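Local coordinates for competence/damage-inducible protein CinA (Agrobacterium tumefaciens, PDB 2A9S) that is of unknown function but belongs to the CinA competence/damage-inducible family, some relatives of which deamidate nicotinamide mononucleotide, at residues Arg16-Phe21 / Ser50-Arg55. Numbering follows the deposited sequence.
Sequences RIITDF and SAVVDR
Ile-18 on the helix and Val-52, the loop residue just ahead of strand 53-59, bring the two backbones to their closest approach, 6.3 Å between their CA atoms. No hydrogen bond links 16-21 to 50-55, so the contact rests on apolar packing, which buries 191 Å² in total. Val-52 points its CB at the helix and fits between Ile-18 and Phe-21, residues three apart on neighbouring turns. Ile-18 CD1 lies 3.8 Å from Val-52 CB; CG1 beside the backbone N (chi1 -58°) and the bend at chi2 (-49°) bring it there. More loosely, Ile-18 CD1 is 4.5 Å from Val-53 CG2. Both Val-52 methyls straddle the base of Phe-21, whose CB is 3.9 Å from Val-52 CG1, and CG1 also meets ring atom CD2. Within the helix, Ile-17 CG2 sits 3.8 Å above the Phe-21 ring plane, over its centre, a CH-pi type packing. All four touching residues are buried. Helix 8-24 thus packs at the start of 53-59, an outermost strand of the chain's mixed sheet; Leu-43 of helix 38-43 touches Ile-17 and Val-53, backbone hydrogen bonds join Val-52 and Asp-54 to Val-28 of strand 28-32, and Phe-21 meets the Phe-102 ring of strand 102-108.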
loop_
_atom_site.group_PDB
_atom_site.type_symbol
_atom_site.label_atom_id
_atom_site.label_comp_id
_atom_site.label_asym_id
_atom_site.label_seq_id
_atom_site.Cartn_x
_atom_site.Cartn_y
_atom_site.Cartn_z
ATOM N N ARG A 16 -6.832 9.466 -15.090
ATOM C CA ARG A 16 -6.553 10.885 -15.368
ATOM C C ARG A 16 -5.170 11.276 -14.817
ATOM O O ARG A 16 -4.364 11.919 -15.498
ATOM C CB ARG A 16 -7.661 11.801 -14.823
ATOM C CG ARG A 16 -7.218 13.254 -14.786
ATOM C CD ARG A 16 -8.362 14.232 -14.825
ATOM N NE ARG A 16 -7.841 15.600 -14.889
ATOM C CZ ARG A 16 -8.565 16.678 -14.585
ATOM N NH1 ARG A 16 -9.823 16.535 -14.192
ATOM N NH2 ARG A 16 -8.026 17.891 -14.652
ATOM N N ILE A 17 -4.877 10.828 -13.603
ATOM C CA ILE A 17 -3.599 11.141 -12.972
ATOM C C ILE A 17 -2.435 10.549 -13.791
ATOM O O ILE A 17 -1.452 11.251 -14.072
ATOM C CB ILE A 17 -3.569 10.664 -11.516
ATOM C CG1 ILE A 17 -4.554 11.528 -10.677
ATOM C CG2 ILE A 17 -2.154 10.728 -10.956
ATOM C CD1 ILE A 17 -4.952 10.855 -9.337
ATOM N N ILE A 18 -2.539 9.271 -14.163
ATOM C CA ILE A 18 -1.453 8.619 -14.908
ATOM C C ILE A 18 -1.310 9.331 -16.263
ATOM O O ILE A 18 -0.190 9.634 -16.690
ATOM C CB ILE A 18 -1.695 7.102 -15.088
ATOM C CG1 ILE A 18 -1.850 6.392 -13.718
ATOM C CG2 ILE A 18 -0.578 6.456 -15.880
ATOM C CD1 ILE A 18 -0.794 6.705 -12.689
ATOM N N THR A 19 -2.446 9.633 -16.892
ATOM C CA THR A 19 -2.438 10.242 -18.215
ATOM C C THR A 19 -1.801 11.650 -18.198
ATOM O O THR A 19 -0.997 11.981 -19.058
ATOM C CB THR A 19 -3.855 10.245 -18.817
ATOM O OG1 THR A 19 -4.363 8.892 -18.831
ATOM C CG2 THR A 19 -3.805 10.755 -20.239
ATOM N N ASP A 20 -2.158 12.443 -17.192
ATOM C CA ASP A 20 -1.668 13.818 -17.042
ATOM C C ASP A 20 -0.208 13.866 -16.597
ATOM O O ASP A 20 0.594 14.649 -17.136
ATOM C CB ASP A 20 -2.548 14.597 -16.055
ATOM C CG ASP A 20 -3.812 15.183 -16.700
ATOM O OD1 ASP A 20 -3.942 15.215 -17.956
ATOM O OD2 ASP A 20 -4.681 15.644 -15.928
ATOM N N PHE A 21 0.144 13.044 -15.599
ATOM C CA PHE A 21 1.441 13.185 -14.963
ATOM C C PHE A 21 2.538 12.640 -15.877
ATOM O O PHE A 21 3.683 13.088 -15.809
ATOM C CB PHE A 21 1.468 12.474 -13.612
ATOM C CG PHE A 21 0.736 13.214 -12.514
ATOM C CD1 PHE A 21 -0.277 14.113 -12.799
ATOM C CD2 PHE A 21 1.048 12.967 -11.186
ATOM C CE1 PHE A 21 -0.956 14.775 -11.766
ATOM C CE2 PHE A 21 0.371 13.625 -10.153
ATOM C CZ PHE A 21 -0.625 14.518 -10.443
ATOM N N SER A 50 3.560 2.704 -13.720
ATOM C CA SER A 50 4.952 2.573 -13.292
ATOM C C SER A 50 5.754 3.839 -13.604
ATOM O O SER A 50 6.738 4.117 -12.934
ATOM C CB SER A 50 5.602 1.382 -13.985
ATOM O OG SER A 50 5.362 1.495 -15.372
ATOM N N ALA A 51 5.305 4.630 -14.581
ATOM C CA ALA A 51 5.993 5.873 -14.914
ATOM C C ALA A 51 5.786 6.947 -13.858
ATOM O O ALA A 51 6.569 7.909 -13.782
ATOM C CB ALA A 51 5.511 6.396 -16.262
ATOM N N VAL A 52 4.725 6.786 -13.060
ATOM C CA VAL A 52 4.212 7.875 -12.218
ATOM C C VAL A 52 4.282 7.539 -10.727
ATOM O O VAL A 52 4.551 8.403 -9.908
ATOM C CB VAL A 52 2.740 8.222 -12.604
ATOM C CG1 VAL A 52 2.078 9.210 -11.587
ATOM C CG2 VAL A 52 2.664 8.771 -14.032
ATOM N N VAL A 53 4.019 6.282 -10.371
ATOM C CA VAL A 53 3.940 5.948 -8.963
ATOM C C VAL A 53 5.342 5.602 -8.441
ATOM O O VAL A 53 5.959 4.631 -8.879
ATOM C CB VAL A 53 2.914 4.822 -8.689
ATOM C CG1 VAL A 53 2.878 4.530 -7.203
ATOM C CG2 VAL A 53 1.533 5.207 -9.154
ATOM N N ASP A 54 5.846 6.409 -7.525
ATOM C CA ASP A 54 7.208 6.230 -7.052
ATOM C C ASP A 54 7.251 5.201 -5.937
ATOM O O ASP A 54 7.874 4.145 -6.102
ATOM C CB ASP A 54 7.803 7.555 -6.632
ATOM C CG ASP A 54 9.266 7.429 -6.191
ATOM O OD1 ASP A 54 10.082 6.973 -7.029
ATOM O OD2 ASP A 54 9.569 7.788 -5.033
ATOM N N ARG A 55 6.577 5.488 -4.832
ATOM C CA ARG A 55 6.510 4.520 -3.735
ATOM C C ARG A 55 5.330 4.825 -2.853
ATOM O O ARG A 55 4.706 5.885 -2.959
ATOM C CB ARG A 55 7.810 4.515 -2.904
ATOM C CG ARG A 55 8.060 5.835 -2.181
ATOM C CD ARG A 55 9.488 5.931 -1.641
ATOM N NE ARG A 55 10.458 5.983 -2.723
ATOM C CZ ARG A 55 11.772 5.838 -2.570
ATOM N NH1 ARG A 55 12.321 5.622 -1.358
ATOM N NH2 ARG A 55 12.536 5.899 -3.629
#